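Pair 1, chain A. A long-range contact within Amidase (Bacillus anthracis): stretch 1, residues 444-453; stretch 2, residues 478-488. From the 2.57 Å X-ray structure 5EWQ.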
# COMPACT_ATOMS: atom_id res chain seq x y z
N GLY A 444 13.02 -24.33 -10.98
CA GLY A 444 14.12 -23.67 -10.30
C GLY A 444 14.23 -22.17 -10.50
O GLY A 444 15.30 -21.59 -10.34
N LEU A 445 13.12 -21.53 -10.87
CA LEU A 445 13.10 -20.08 -11.05
C LEU A 445 13.04 -19.38 -9.70
O LEU A 445 12.25 -19.75 -8.83
CB LEU A 445 11.93 -19.65 -11.92
CG LEU A 445 12.10 -19.66 -13.45
CD1 LEU A 445 12.61 -20.99 -13.97
CD2 LEU A 445 10.79 -19.30 -14.11
N ASP A 446 13.87 -18.36 -9.52
CA ASP A 446 13.94 -17.63 -8.26
C ASP A 446 12.76 -16.67 -8.09
O ASP A 446 12.27 -16.49 -6.97
CB ASP A 446 15.26 -16.87 -8.15
CG ASP A 446 16.44 -17.79 -7.94
OD1 ASP A 446 16.34 -18.71 -7.09
OD2 ASP A 446 17.48 -17.61 -8.62
N ALA A 447 12.32 -16.07 -9.19
CA ALA A 447 11.21 -15.12 -9.13
C ALA A 447 10.54 -14.94 -10.49
O ALA A 447 11.10 -15.31 -11.53
CB ALA A 447 11.70 -13.78 -8.61
N LEU A 448 9.34 -14.38 -10.48
CA LEU A 448 8.59 -14.09 -11.69
C LEU A 448 8.26 -12.60 -11.77
O LEU A 448 7.75 -12.03 -10.81
CB LEU A 448 7.31 -14.92 -11.75
CG LEU A 448 7.30 -16.20 -12.59
CD1 LEU A 448 8.49 -17.08 -12.26
CD2 LEU A 448 6.00 -16.96 -12.37
N VAL A 449 8.55 -11.98 -12.91
CA VAL A 449 8.30 -10.55 -13.08
C VAL A 449 7.13 -10.31 -14.04
O VAL A 449 6.96 -11.02 -15.03
CB VAL A 449 9.56 -9.81 -13.58
CG1 VAL A 449 9.95 -10.27 -14.98
CG2 VAL A 449 9.36 -8.30 -13.54
N MSE A 450 6.32 -9.29 -13.74
CA MSE A 450 5.17 -8.96 -14.56
C MSE A 450 5.11 -7.46 -14.82
O MSE A 450 5.80 -6.67 -14.17
CB MSE A 450 3.88 -9.41 -13.88
CG MSE A 450 3.29 -8.38 -12.93
SE MSE A 450 1.79 -9.05 -11.88
CE MSE A 450 2.80 -10.03 -10.53
N ILE A 451 4.29 -7.06 -15.78
CA ILE A 451 4.04 -5.64 -16.04
C ILE A 451 2.74 -5.22 -15.36
O ILE A 451 1.68 -5.78 -15.63
CB ILE A 451 3.95 -5.34 -17.54
CG1 ILE A 451 5.29 -5.63 -18.23
CG2 ILE A 451 3.54 -3.89 -17.77
CD1 ILE A 451 5.31 -5.28 -19.70
N ASN A 452 2.84 -4.23 -14.47
CA ASN A 452 1.70 -3.75 -13.69
C ASN A 452 1.02 -4.87 -12.90
O ASN A 452 1.69 -5.63 -12.20
CB ASN A 452 0.69 -3.04 -14.59
CG ASN A 452 1.26 -1.81 -15.26
OD1 ASN A 452 2.20 -1.20 -14.75
ND2 ASN A 452 0.70 -1.44 -16.40
N ASN A 453 -0.29 -4.98 -13.03
CA ASN A 453 -1.05 -5.96 -12.27
C ASN A 453 -1.75 -7.00 -13.14
O ASN A 453 -2.88 -7.40 -12.87
CB ASN A 453 -2.09 -5.26 -11.39
CG ASN A 453 -3.12 -4.51 -12.19
OD1 ASN A 453 -2.84 -4.01 -13.29
ND2 ASN A 453 -4.34 -4.41 -11.66
N GLU A 478 2.82 7.85 -18.76
CA GLU A 478 2.09 7.09 -17.75
C GLU A 478 3.01 6.04 -17.13
O GLU A 478 3.62 5.24 -17.83
CB GLU A 478 0.86 6.42 -18.36
CG GLU A 478 -0.01 5.68 -17.35
CD GLU A 478 -1.39 5.37 -17.88
OE1 GLU A 478 -1.70 5.78 -19.02
OE2 GLU A 478 -2.18 4.73 -17.16
N PRO A 479 3.11 6.05 -15.79
CA PRO A 479 3.99 5.16 -15.03
C PRO A 479 3.71 3.68 -15.27
O PRO A 479 2.55 3.25 -15.28
CB PRO A 479 3.69 5.54 -13.57
CG PRO A 479 3.19 6.94 -13.64
CD PRO A 479 2.41 7.01 -14.91
N VAL A 480 4.77 2.91 -15.46
CA VAL A 480 4.67 1.46 -15.61
C VAL A 480 5.65 0.79 -14.66
O VAL A 480 6.84 1.09 -14.66
CB VAL A 480 4.96 1.01 -17.05
CG1 VAL A 480 5.12 -0.50 -17.12
CG2 VAL A 480 3.86 1.48 -17.99
N GLY A 481 5.14 -0.12 -13.83
CA GLY A 481 5.97 -0.80 -12.85
C GLY A 481 6.20 -2.26 -13.17
O GLY A 481 5.44 -2.87 -13.93
N ALA A 482 7.26 -2.82 -12.60
CA ALA A 482 7.56 -4.23 -12.74
C ALA A 482 7.35 -4.94 -11.40
O ALA A 482 8.09 -4.71 -10.45
CB ALA A 482 8.98 -4.44 -13.24
N VAL A 483 6.32 -5.78 -11.34
CA VAL A 483 5.99 -6.47 -10.09
C VAL A 483 6.57 -7.88 -10.07
O VAL A 483 6.30 -8.69 -10.96
CB VAL A 483 4.47 -6.54 -9.88
CG1 VAL A 483 4.15 -7.23 -8.57
CG2 VAL A 483 3.87 -5.15 -9.91
N PHE A 484 7.35 -8.18 -9.04
CA PHE A 484 8.03 -9.46 -8.92
C PHE A 484 7.27 -10.43 -8.02
O PHE A 484 6.85 -10.06 -6.92
CB PHE A 484 9.45 -9.27 -8.40
CG PHE A 484 10.35 -8.52 -9.34
CD1 PHE A 484 10.38 -7.14 -9.33
CD2 PHE A 484 11.18 -9.20 -10.22
CE1 PHE A 484 11.20 -6.44 -10.19
CE2 PHE A 484 12.01 -8.51 -11.08
CZ PHE A 484 12.02 -7.13 -11.07
N VAL A 485 7.11 -11.67 -8.47
CA VAL A 485 6.51 -12.72 -7.66
C VAL A 485 7.60 -13.61 -7.06
O VAL A 485 8.33 -14.28 -7.79
CB VAL A 485 5.54 -13.59 -8.46
CG1 VAL A 485 5.10 -14.79 -7.64
CG2 VAL A 485 4.34 -12.78 -8.90
N GLY A 486 7.69 -13.61 -5.74
CA GLY A 486 8.67 -14.43 -5.05
C GLY A 486 8.07 -15.73 -4.54
O GLY A 486 6.86 -15.93 -4.63
N LYS A 487 8.92 -16.60 -4.02
CA LYS A 487 8.46 -17.87 -3.47
C LYS A 487 7.95 -17.69 -2.04
O LYS A 487 8.23 -16.68 -1.41
CB LYS A 487 9.58 -18.91 -3.52
CG LYS A 487 10.92 -18.42 -3.00
CD LYS A 487 12.06 -18.90 -3.88
CE LYS A 487 12.05 -20.41 -4.04
NZ LYS A 487 13.13 -20.88 -4.95
N GLN A 488 7.20 -18.68 -1.56
CA GLN A 488 6.55 -18.60 -0.25
C GLN A 488 7.51 -18.27 0.88
O GLN A 488 8.58 -18.88 1.01
CB GLN A 488 5.84 -19.92 0.06

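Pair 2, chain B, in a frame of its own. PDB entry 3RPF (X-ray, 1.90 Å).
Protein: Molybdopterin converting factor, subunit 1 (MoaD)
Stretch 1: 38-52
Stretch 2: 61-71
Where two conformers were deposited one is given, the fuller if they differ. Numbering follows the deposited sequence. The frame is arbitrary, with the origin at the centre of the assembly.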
# COMPACT_ATOMS: atom_id res chain seq x y z
N GLU B 38 -16.86 24.82 24.73
CA GLU B 38 -15.61 24.18 24.33
C GLU B 38 -15.65 23.74 22.87
O GLU B 38 -14.62 23.61 22.22
CB GLU B 38 -15.36 22.93 25.19
CG GLU B 38 -15.02 23.19 26.66
CD GLU B 38 -16.19 23.75 27.46
OE1 GLU B 38 -17.32 23.24 27.31
OE2 GLU B 38 -15.97 24.69 28.26
N TRP B 39 -16.86 23.51 22.38
CA TRP B 39 -17.06 22.68 21.19
C TRP B 39 -17.52 23.37 19.92
O TRP B 39 -17.13 22.97 18.82
CB TRP B 39 -18.05 21.54 21.53
CG TRP B 39 -17.47 20.53 22.46
CD1 TRP B 39 -17.90 20.22 23.72
CD2 TRP B 39 -16.34 19.69 22.21
NE1 TRP B 39 -17.11 19.24 24.26
CE2 TRP B 39 -16.14 18.90 23.35
CE3 TRP B 39 -15.47 19.53 21.12
CZ2 TRP B 39 -15.11 17.96 23.44
CZ3 TRP B 39 -14.45 18.60 21.21
CH2 TRP B 39 -14.28 17.82 22.36
N LEU B 40 -18.37 24.39 20.05
CA LEU B 40 -19.01 24.96 18.87
C LEU B 40 -18.03 25.57 17.86
O LEU B 40 -18.31 25.61 16.66
CB LEU B 40 -20.09 25.97 19.26
CG LEU B 40 -21.53 25.49 19.02
CD1 LEU B 40 -21.92 24.41 20.02
CD2 LEU B 40 -22.49 26.67 19.09
N GLY B 41 -16.89 26.03 18.35
CA GLY B 41 -15.87 26.61 17.48
C GLY B 41 -15.24 25.61 16.53
O GLY B 41 -14.76 26.00 15.46
N VAL B 42 -15.23 24.33 16.89
CA VAL B 42 -14.49 23.32 16.13
C VAL B 42 -15.36 22.20 15.55
O VAL B 42 -14.87 21.36 14.78
CB VAL B 42 -13.40 22.67 17.00
CG1 VAL B 42 -12.45 23.72 17.56
CG2 VAL B 42 -14.04 21.87 18.13
N CYS B 43 -16.64 22.19 15.91
CA CYS B 43 -17.57 21.15 15.46
C CYS B 43 -18.19 21.43 14.09
O CYS B 43 -18.66 22.53 13.82
CB CYS B 43 -18.69 20.96 16.48
SG CYS B 43 -18.26 19.95 17.92
N ALA B 44 -18.19 20.41 13.22
CA ALA B 44 -18.97 20.45 11.98
C ALA B 44 -20.36 19.90 12.27
O ALA B 44 -20.57 19.28 13.32
CB ALA B 44 -18.28 19.61 10.90
N ILE B 45 -21.32 20.12 11.37
CA ILE B 45 -22.71 19.73 11.62
C ILE B 45 -23.31 18.90 10.48
O ILE B 45 -23.17 19.26 9.30
CB ILE B 45 -23.64 20.96 11.83
CG1 ILE B 45 -23.00 22.02 12.74
CG2 ILE B 45 -24.99 20.52 12.38
CD1 ILE B 45 -22.84 21.60 14.18
N ALA B 46 -23.98 17.81 10.83
CA ALA B 46 -24.72 17.01 9.86
C ALA B 46 -26.21 17.15 10.11
O ALA B 46 -26.69 16.97 11.24
CB ALA B 46 -24.30 15.55 9.95
N LEU B 47 -26.95 17.50 9.07
CA LEU B 47 -28.41 17.52 9.16
C LEU B 47 -28.91 16.24 8.52
O LEU B 47 -28.76 16.04 7.32
CB LEU B 47 -28.98 18.73 8.43
N ASN B 48 -29.48 15.35 9.34
CA ASN B 48 -29.95 14.06 8.85
C ASN B 48 -28.86 13.22 8.19
O ASN B 48 -29.01 12.72 7.07
CB ASN B 48 -31.14 14.26 7.91
CG ASN B 48 -32.30 14.99 8.60
OD1 ASN B 48 -32.67 14.66 9.73
ND2 ASN B 48 -32.86 15.98 7.92
N ASP B 49 -27.75 13.07 8.90
CA ASP B 49 -26.63 12.25 8.43
C ASP B 49 -25.92 12.83 7.21
O ASP B 49 -25.20 12.12 6.52
CB ASP B 49 -27.08 10.81 8.13
CG ASP B 49 -27.71 10.12 9.34
OD1 ASP B 49 -27.39 10.50 10.50
OD2 ASP B 49 -28.51 9.19 9.12
N HIS B 50 -26.12 14.12 6.94
CA HIS B 50 -25.42 14.77 5.83
C HIS B 50 -24.78 16.10 6.24
O HIS B 50 -25.45 17.01 6.72
CB HIS B 50 -26.38 15.01 4.66
CG HIS B 50 -26.99 13.75 4.12
ND1 HIS B 50 -26.25 12.61 3.87
CD2 HIS B 50 -28.26 13.45 3.78
CE1 HIS B 50 -27.04 11.67 3.40
NE2 HIS B 50 -28.27 12.15 3.34
N LEU B 51 -23.48 16.22 6.02
CA LEU B 51 -22.74 17.40 6.41
C LEU B 51 -23.26 18.65 5.71
O LEU B 51 -23.47 18.64 4.52
CB LEU B 51 -21.26 17.23 6.04
CG LEU B 51 -20.13 17.38 7.06
CD1 LEU B 51 -20.38 16.60 8.31
CD2 LEU B 51 -18.82 16.95 6.44
N ILE B 52 -23.42 19.73 6.46
CA ILE B 52 -23.79 21.02 5.86
C ILE B 52 -22.75 22.10 6.20
O ILE B 52 -21.91 21.90 7.08
CB ILE B 52 -25.18 21.50 6.32
CG1 ILE B 52 -25.19 21.73 7.83
CG2 ILE B 52 -26.25 20.51 5.89
CD1 ILE B 52 -26.44 21.22 8.50
N ASP B 61 -39.90 18.80 10.68
CA ASP B 61 -40.25 18.04 11.88
C ASP B 61 -39.67 16.63 11.92
O ASP B 61 -40.03 15.78 11.11
CB ASP B 61 -41.76 17.97 12.03
CG ASP B 61 -42.17 17.28 13.30
OD1 ASP B 61 -42.49 16.08 13.22
OD2 ASP B 61 -42.19 17.94 14.37
N GLY B 62 -38.81 16.38 12.91
CA GLY B 62 -38.16 15.09 13.04
C GLY B 62 -36.74 15.13 12.52
O GLY B 62 -36.02 14.14 12.58
N ASP B 63 -36.35 16.30 12.00
CA ASP B 63 -34.97 16.57 11.63
C ASP B 63 -34.03 16.28 12.80
O ASP B 63 -34.30 16.68 13.95
CB ASP B 63 -34.83 18.03 11.19
CG ASP B 63 -35.04 18.21 9.69
OD1 ASP B 63 -35.47 17.24 9.02
OD2 ASP B 63 -34.76 19.32 9.19
N VAL B 64 -32.93 15.59 12.52
CA VAL B 64 -31.92 15.31 13.54
C VAL B 64 -30.63 16.04 13.20
O VAL B 64 -30.09 15.88 12.11
CB VAL B 64 -31.60 13.82 13.63
CG1 VAL B 64 -30.51 13.59 14.65
CG2 VAL B 64 -32.84 13.03 13.99
N ILE B 65 -30.13 16.81 14.15
CA ILE B 65 -28.93 17.61 13.92
C ILE B 65 -27.76 17.10 14.74
O ILE B 65 -27.84 17.05 15.97
CB ILE B 65 -29.22 19.08 14.26
CG1 ILE B 65 -30.17 19.65 13.20
CG2 ILE B 65 -27.91 19.85 14.39
CD1 ILE B 65 -30.53 21.11 13.37
N SER B 66 -26.67 16.73 14.07
CA SER B 66 -25.53 16.08 14.72
C SER B 66 -24.24 16.91 14.74
O SER B 66 -23.78 17.40 13.70
CB SER B 66 -25.26 14.71 14.09
OG SER B 66 -26.41 13.89 14.19
N LEU B 67 -23.66 17.04 15.93
CA LEU B 67 -22.42 17.78 16.14
C LEU B 67 -21.21 16.84 16.08
O LEU B 67 -21.16 15.84 16.80
CB LEU B 67 -22.43 18.51 17.48
CG LEU B 67 -23.15 19.86 17.57
CD1 LEU B 67 -24.62 19.69 17.93
CD2 LEU B 67 -22.46 20.79 18.57
N LEU B 68 -20.24 17.19 15.23
CA LEU B 68 -19.09 16.33 14.96
C LEU B 68 -17.78 17.06 15.26
O LEU B 68 -17.36 17.94 14.50
CB LEU B 68 -19.11 15.89 13.49
CG LEU B 68 -20.46 15.42 12.95
CD1 LEU B 68 -20.33 14.91 11.52
CD2 LEU B 68 -21.04 14.34 13.84
N PRO B 69 -17.12 16.69 16.37
CA PRO B 69 -15.82 17.23 16.78
C PRO B 69 -14.73 16.73 15.84
O PRO B 69 -14.97 15.78 15.09
CB PRO B 69 -15.62 16.63 18.17
CG PRO B 69 -16.96 16.09 18.59
CD PRO B 69 -17.63 15.69 17.32
N PRO B 70 -13.53 17.34 15.89
CA PRO B 70 -12.44 16.88 15.03
C PRO B 70 -12.19 15.36 15.15
O PRO B 70 -12.26 14.82 16.26
CB PRO B 70 -11.23 17.66 15.55
CG PRO B 70 -11.83 18.91 16.15
CD PRO B 70 -13.16 18.50 16.72
N VAL B 71 -11.88 14.71 14.03
CA VAL B 71 -11.84 13.25 13.93
C VAL B 71 -10.41 12.70 13.90
O VAL B 71 -9.46 13.46 13.69
CB VAL B 71 -12.56 12.78 12.66
CG1 VAL B 71 -14.01 13.29 12.64
CG2 VAL B 71 -11.82 13.25 11.42
O HOH W 1 -14.82 18.64 13.29
O HOH W 2 -27.90 14.16 11.89

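Two antiparallel strands that pair through the same backbone bonds can be packed with quite different side chains, and these two contacts illustrate the principle. The backbones of 14 central residues superpose closely, and the angle between strand directions is 154° in pair 1 and 157° in pair 2. The hydrogen bonding matches position for position. In pair 1, A:Leu448 and A:Val485 exchange two bonds, A:Leu448 N to A:Val485 O at 2.9 Å and A:Val485 N to A:Leu448 O at a very short 2.5 Å; in pair 2, B:Ala44 and B:Leu68 do the same, with both N to O distances at 2.9 Å. The next such couple is A:Met450 with A:Val483, matched by B:Ala46 with B:Ser66.

The ladder closes with the same pair of bonds. A:Asn452 and B:Asn48 coincide, and each asparagine bonds twice to one residue opposite. A:Asn452 N donates to A:Gly481 O (3.0 Å) while its OD1 accepts from A:Gly481 N (3.3 Å); B:Asn48 N donates to B:Val64 O (2.9 Å) and its OD1 accepts from B:Val64 N (3.0 Å). The side-chain carbonyl thus stands in for a backbone acceptor as the strand gives way to loop. Pair 2 adds a bond from B:Asn48 ND2 to B:Asp63 OD1 (3.1 Å). At the matching position A:Val480 offers no such acceptor, and its CG1 instead meets A:Ile451 CG2 at 3.8 Å.

On the face bearing A:Val449 and A:Phe484, a methyl lies over an aromatic ring: A:Val449 CG2 is 3.8 Å from the centroid of the A:Phe484 ring. Their counterparts B:Ile45 and B:Leu67 are both aliphatic and meet through B:Ile45 CD1 and B:Leu67 CG at 3.8 Å. Beside them, the small A:Ala482 is replaced by B:Ile65, whose CG2 reaches B:Ile45 CG2 at 3.6 Å.

The other face distributes its bulk differently. The long selenomethionine side chain of A:Met450 brings CE to 3.5 Å from A:Val485 CG2 and 3.7 Å from A:Val483 CG1, so one residue bridges two across the sheet. B:Ala46 occupies that position with a single methyl, its CB 4.3 Å from B:Leu68 CD1. Here the larger side chain belongs to the facing strand: B:Leu68 also extends CD1 to within 3.6 Å of B:Leu51 CD1. B:Ser66, in place of A:Val483, brings a polar group to this face, where B:Ser66 OG lies 2.8 Å from water 2, a water that donates to B:Ala46 O and B:Val64 O.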